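Local coordinates for delta-endotoxin CYTB (Bacillus thuringiensis serovar kyushuensis, PDB 1CBY), which kills the larvae of dipteran insects by making pores in the epithelial cell membrane of the midgut, and is seen here as the inactive dimeric protoxin, at residues Ala57-Asn62 / Phe237-Tyr242; Ala91-Leu96 / Thr221-Leu226. All coordinates share one frame; numbering follows the deposited sequence.

Contact 1: residues Ala57-Asn62 / Phe237-Tyr242; sequences ALHLAN and FNVNNY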
loop_
_atom_site.group_PDB
_atom_site.type_symbol
_atom_site.label_atom_id
_atom_site.label_comp_id
_atom_site.label_asym_id
_atom_site.label_seq_id
_atom_site.Cartn_x
_atom_site.Cartn_y
_atom_site.Cartn_z
ATOM N N ALA A 57 0.318 3.574 17.343
ATOM C CA ALA A 57 0.628 4.190 16.059
ATOM C C ALA A 57 -0.569 4.978 15.524
ATOM O O ALA A 57 -0.429 6.109 15.045
ATOM C CB ALA A 57 1.041 3.116 15.060
ATOM N N LEU A 58 -1.748 4.374 15.627
ATOM C CA LEU A 58 -2.983 4.979 15.156
ATOM C C LEU A 58 -3.286 6.254 15.940
ATOM O O LEU A 58 -3.741 7.252 15.372
ATOM C CB LEU A 58 -4.125 3.968 15.271
ATOM C CG LEU A 58 -5.189 3.970 14.172
ATOM C CD1 LEU A 58 -4.566 4.177 12.796
ATOM C CD2 LEU A 58 -5.949 2.660 14.218
ATOM N N HIS A 59 -3.006 6.233 17.238
ATOM C CA HIS A 59 -3.229 7.401 18.075
ATOM C C HIS A 59 -2.338 8.542 17.606
ATOM O O HIS A 59 -2.814 9.651 17.356
ATOM C CB HIS A 59 -2.931 7.083 19.536
ATOM C CG HIS A 59 -4.101 6.520 20.277
ATOM N ND1 HIS A 59 -4.770 5.409 19.831
ATOM C CD2 HIS A 59 -4.695 6.980 21.408
ATOM C CE1 HIS A 59 -5.752 5.215 20.690
ATOM N NE2 HIS A 59 -5.748 6.141 21.662
ATOM N N LEU A 60 -1.050 8.252 17.453
ATOM C CA LEU A 60 -0.078 9.244 17.005
ATOM C C LEU A 60 -0.446 9.788 15.629
ATOM O O LEU A 60 -0.344 10.991 15.379
ATOM C CB LEU A 60 1.329 8.634 16.992
ATOM C CG LEU A 60 1.966 8.434 18.373
ATOM C CD1 LEU A 60 2.982 7.303 18.359
ATOM C CD2 LEU A 60 2.601 9.732 18.826
ATOM N N ALA A 61 -0.908 8.907 14.751
ATOM C CA ALA A 61 -1.308 9.314 13.410
ATOM C C ALA A 61 -2.455 10.331 13.482
ATOM O O ALA A 61 -2.354 11.432 12.933
ATOM C CB ALA A 61 -1.731 8.098 12.599
ATOM N N ASN A 62 -3.521 9.973 14.198
ATOM C CA ASN A 62 -4.688 10.839 14.351
ATOM C C ASN A 62 -4.354 12.180 14.974
ATOM O O ASN A 62 -4.913 13.202 14.575
ATOM C CB ASN A 62 -5.773 10.166 15.190
ATOM C CG ASN A 62 -6.424 9.007 14.476
ATOM O OD1 ASN A 62 -6.180 8.768 13.287
ATOM N ND2 ASN A 62 -7.260 8.271 15.196
ATOM N N PHE A 237 -10.309 1.302 15.925
ATOM C CA PHE A 237 -10.690 2.150 14.803
ATOM C C PHE A 237 -11.816 3.148 15.079
ATOM O O PHE A 237 -12.178 3.931 14.204
ATOM C CB PHE A 237 -10.982 1.298 13.570
ATOM C CG PHE A 237 -9.762 0.618 13.012
ATOM C CD1 PHE A 237 -9.364 -0.629 13.482
ATOM C CD2 PHE A 237 -8.983 1.244 12.044
ATOM C CE1 PHE A 237 -8.207 -1.241 12.998
ATOM C CE2 PHE A 237 -7.824 0.638 11.556
ATOM C CZ PHE A 237 -7.437 -0.604 12.035
ATOM N N ASN A 238 -12.367 3.127 16.288
ATOM C CA ASN A 238 -13.429 4.065 16.662
ATOM C C ASN A 238 -12.841 5.356 17.213
ATOM O O ASN A 238 -13.553 6.349 17.380
ATOM C CB ASN A 238 -14.358 3.459 17.717
ATOM C CG ASN A 238 -15.467 2.611 17.121
ATOM O OD1 ASN A 238 -16.299 2.072 17.851
ATOM N ND2 ASN A 238 -15.495 2.489 15.798
ATOM N N VAL A 239 -11.552 5.328 17.535
ATOM C CA VAL A 239 -10.871 6.498 18.079
ATOM C C VAL A 239 -10.911 7.638 17.061
ATOM O O VAL A 239 -10.696 7.425 15.869
ATOM C CB VAL A 239 -9.398 6.163 18.455
ATOM C CG1 VAL A 239 -8.681 7.399 18.981
ATOM C CG2 VAL A 239 -9.356 5.046 19.497
ATOM N N ASN A 240 -11.208 8.842 17.531
ATOM C CA ASN A 240 -11.278 10.001 16.646
ATOM C C ASN A 240 -10.032 10.855 16.778
ATOM O O ASN A 240 -9.083 10.461 17.449
ATOM C CB ASN A 240 -12.540 10.827 16.927
ATOM C CG ASN A 240 -12.645 11.303 18.373
ATOM O OD1 ASN A 240 -13.696 11.779 18.784
ATOM N ND2 ASN A 240 -11.571 11.175 19.143
ATOM N N ASN A 241 -10.041 12.039 16.176
ATOM C CA ASN A 241 -8.883 12.922 16.242
ATOM C C ASN A 241 -8.976 13.909 17.400
ATOM O O ASN A 241 -8.476 15.027 17.301
ATOM C CB ASN A 241 -8.737 13.706 14.933
ATOM C CG ASN A 241 -8.838 12.830 13.699
ATOM O OD1 ASN A 241 -9.258 13.291 12.642
ATOM N ND2 ASN A 241 -8.460 11.568 13.825
ATOM N N TYR A 242 -9.587 13.500 18.508
ATOM C CA TYR A 242 -9.747 14.408 19.639
ATOM C C TYR A 242 -9.335 13.796 20.965
ATOM O O TYR A 242 -9.479 12.591 21.170
ATOM C CB TYR A 242 -11.196 14.915 19.700
ATOM C CG TYR A 242 -11.585 15.749 18.495
ATOM C CD1 TYR A 242 -12.013 15.147 17.310
ATOM C CD2 TYR A 242 -11.468 17.137 18.518
ATOM C CE1 TYR A 242 -12.301 15.906 16.181
ATOM C CE2 TYR A 242 -11.757 17.907 17.393
ATOM C CZ TYR A 242 -12.169 17.285 16.231
ATOM O OH TYR A 242 -12.428 18.041 15.113
#
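Three side chains on one flank of the helix meet the chain that follows helix 233-237, and no hydrogen bond joins the two segments. L58 lays its CD2 over a face of the F237 ring, off centre toward the rim; this CH-pi contact puts CD2 4.1 Å from the ring centroid. F237 CG stands anti to its own carbonyl carbon (chi1 -68°), which brings the ring back toward the helix although its CB points away. At the next helix residue, V239 CG1 covers a face of the H59 imidazole, 4.3 Å from the ring centroid, while V239 CG2 lies 3.8 Å from H59 CE1. N62 comes closest to the loop backbone: its CA is 5.1 Å from N241 CA, and its CB side packs across the N241 amide. The C-terminal tail thus lies along helix 54-63 beyond the processing stop at S228, in the part trimmed from the protoxin. S38, the N-terminal stop, binds F237 O through OG, and D39 OD2 takes the N241 N-H. From the second subunit, K29 NZ holds N62 OD1, I31 packs on L58, and P51 lies against F237.

Contact 2: residues Ala91-Leu96 / Thr221-Leu226; sequences AIVKTL and TLVQAL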
loop_
_atom_site.group_PDB
_atom_site.type_symbol
_atom_site.label_atom_id
_atom_site.label_comp_id
_atom_site.label_asym_id
_atom_site.label_seq_id
_atom_site.Cartn_x
_atom_site.Cartn_y
_atom_site.Cartn_z
ATOM N N ALA A 91 9.611 12.596 22.508
ATOM C CA ALA A 91 10.660 13.581 22.293
ATOM C C ALA A 91 10.843 13.811 20.798
ATOM O O ALA A 91 10.804 12.862 20.010
ATOM C CB ALA A 91 11.966 13.102 22.912
ATOM N N ILE A 92 11.010 15.073 20.413
ATOM C CA ILE A 92 11.199 15.442 19.012
ATOM C C ILE A 92 12.661 15.258 18.636
ATOM O O ILE A 92 13.531 15.979 19.121
ATOM C CB ILE A 92 10.790 16.907 18.756
ATOM C CG1 ILE A 92 9.320 17.112 19.118
ATOM C CG2 ILE A 92 11.029 17.276 17.306
ATOM C CD1 ILE A 92 8.843 18.527 18.934
ATOM N N VAL A 93 12.920 14.278 17.779
ATOM C CA VAL A 93 14.274 13.964 17.336
ATOM C C VAL A 93 14.880 15.002 16.401
ATOM O O VAL A 93 15.919 15.582 16.708
ATOM C CB VAL A 93 14.324 12.574 16.663
ATOM C CG1 VAL A 93 15.681 12.328 16.044
ATOM C CG2 VAL A 93 14.018 11.499 17.681
ATOM N N LYS A 94 14.231 15.245 15.269
ATOM C CA LYS A 94 14.745 16.192 14.286
ATOM C C LYS A 94 13.572 16.764 13.504
ATOM O O LYS A 94 12.567 16.081 13.311
ATOM C CB LYS A 94 15.701 15.448 13.341
ATOM C CG LYS A 94 16.770 16.295 12.658
ATOM C CD LYS A 94 16.287 16.896 11.345
ATOM C CE LYS A 94 17.395 17.697 10.670
ATOM N NZ LYS A 94 16.988 18.250 9.349
ATOM N N THR A 95 13.673 18.025 13.097
ATOM C CA THR A 95 12.609 18.663 12.327
ATOM C C THR A 95 13.206 19.197 11.036
ATOM O O THR A 95 14.426 19.277 10.906
ATOM C CB THR A 95 11.941 19.847 13.098
ATOM O OG1 THR A 95 12.925 20.835 13.430
ATOM C CG2 THR A 95 11.272 19.364 14.381
ATOM N N LEU A 96 12.351 19.560 10.089
ATOM C CA LEU A 96 12.788 20.103 8.812
ATOM C C LEU A 96 11.623 20.874 8.213
ATOM O O LEU A 96 10.464 20.488 8.381
ATOM C CB LEU A 96 13.207 18.986 7.854
ATOM C CG LEU A 96 13.793 19.475 6.525
ATOM C CD1 LEU A 96 15.263 19.812 6.716
ATOM C CD2 LEU A 96 13.633 18.423 5.445
ATOM N N THR A 221 10.479 14.155 13.249
ATOM C CA THR A 221 10.459 12.798 13.770
ATOM C C THR A 221 10.271 12.863 15.272
ATOM O O THR A 221 10.990 13.579 15.972
ATOM C CB THR A 221 11.755 12.048 13.451
ATOM O OG1 THR A 221 12.069 12.215 12.062
ATOM C CG2 THR A 221 11.585 10.570 13.754
ATOM N N LEU A 222 9.284 12.128 15.760
ATOM C CA LEU A 222 8.978 12.096 17.177
ATOM C C LEU A 222 9.034 10.661 17.686
ATOM O O LEU A 222 8.544 9.743 17.024
ATOM C CB LEU A 222 7.579 12.675 17.407
ATOM C CG LEU A 222 7.057 12.660 18.841
ATOM C CD1 LEU A 222 6.604 14.056 19.233
ATOM C CD2 LEU A 222 5.927 11.652 18.975
ATOM N N VAL A 223 9.693 10.457 18.818
ATOM C CA VAL A 223 9.768 9.129 19.406
ATOM C C VAL A 223 8.948 9.154 20.690
ATOM O O VAL A 223 8.969 10.141 21.425
ATOM C CB VAL A 223 11.226 8.688 19.717
ATOM C CG1 VAL A 223 12.015 8.524 18.422
ATOM C CG2 VAL A 223 11.906 9.678 20.659
ATOM N N GLN A 224 8.174 8.099 20.918
ATOM C CA GLN A 224 7.348 7.988 22.115
ATOM C C GLN A 224 7.572 6.620 22.741
ATOM O O GLN A 224 7.706 5.621 22.031
ATOM C CB GLN A 224 5.874 8.150 21.768
ATOM C CG GLN A 224 4.952 7.935 22.953
ATOM C CD GLN A 224 3.496 7.970 22.561
ATOM O OE1 GLN A 224 3.067 7.243 21.662
ATOM N NE2 GLN A 224 2.725 8.822 23.223
ATOM N N ALA A 225 7.617 6.575 24.068
ATOM C CA ALA A 225 7.833 5.327 24.784
ATOM C C ALA A 225 6.812 4.295 24.333
ATOM O O ALA A 225 5.630 4.608 24.175
ATOM C CB ALA A 225 7.726 5.559 26.279
ATOM N N LEU A 226 7.281 3.078 24.090
ATOM C CA LEU A 226 6.422 1.997 23.641
ATOM C C LEU A 226 5.273 1.728 24.608
ATOM O O LEU A 226 5.468 1.658 25.824
ATOM C CB LEU A 226 7.255 0.736 23.425
ATOM C CG LEU A 226 7.257 0.164 22.008
ATOM C CD1 LEU A 226 7.435 1.271 20.985
ATOM C CD2 LEU A 226 8.355 -0.883 21.888
#
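V93 and V223 make the tightest apolar meeting, V93 CG2 reaching V223 CG1 at 3.7 Å with the two side chains crossing at about a right angle. Both methyls lie anti to their own carbonyl carbons, so each swings in beside its backbone N and the two meet. A91 adds its CB on the same face, 4.1 Å from V223 CG2. On the reverse face I92 and L222 cross obliquely, touching through I92 CG1 and L222 CD1; both residues also pack on A84 of helix 77-84. Outward from these side chains runs the antiparallel backbone ladder. V223 N donates to A91 O at 2.9 Å, nearly straight at 171° and in the plane of the carbonyl, and A91 N returns a bond to V223 O that looks more bent, though the position of that oxygen is less certain. I92 and L222 form the non-hydrogen-bonded pair that follows, with CA atoms 4.4 Å apart. Beyond it the register slips: T221 O accepts from V93 N at 2.7 Å, but T221 N gives its bond to K94 O, 2.8 Å away and almost along the C=O axis, so two residues of 91-96 stand opposite one. V93 takes helix-like backbone angles (-71°/-59°) to make the step, which turns its side chain toward the partner strand. At the polar edge T221 OG1, anti to its carbonyl carbon, is bound to V121 O at the end of helix 107-122, and L122 of that helix packs on T221. This is a classic beta bulge between antiparallel strands 90-102 and 210-225, in a sheet with helices packed on both faces, as in the alpha-beta-alpha fold of the Cyt toxins.

In the fold
Contact 2 is nested in sequence inside the long loop that contact 1 closes, and the centres of the two lie 18 Å apart. They touch through helix 54-63: L60, on a different side of the helix from L58 and N62, sends its CD2 to L222 CD2 at 3.8 Å. Q56 of the same helix binds both Q224 OE1 and A225 O through NE2, so the helix is tied to the end of strand 210-225. The processing stops separate one segment from the other three: 57-62, 91-96 and 221-226 lie between S38 and S228, whereas 237-242 follows S228 and runs beside the other stop, the N240 side chain being about 5 Å from that of S38.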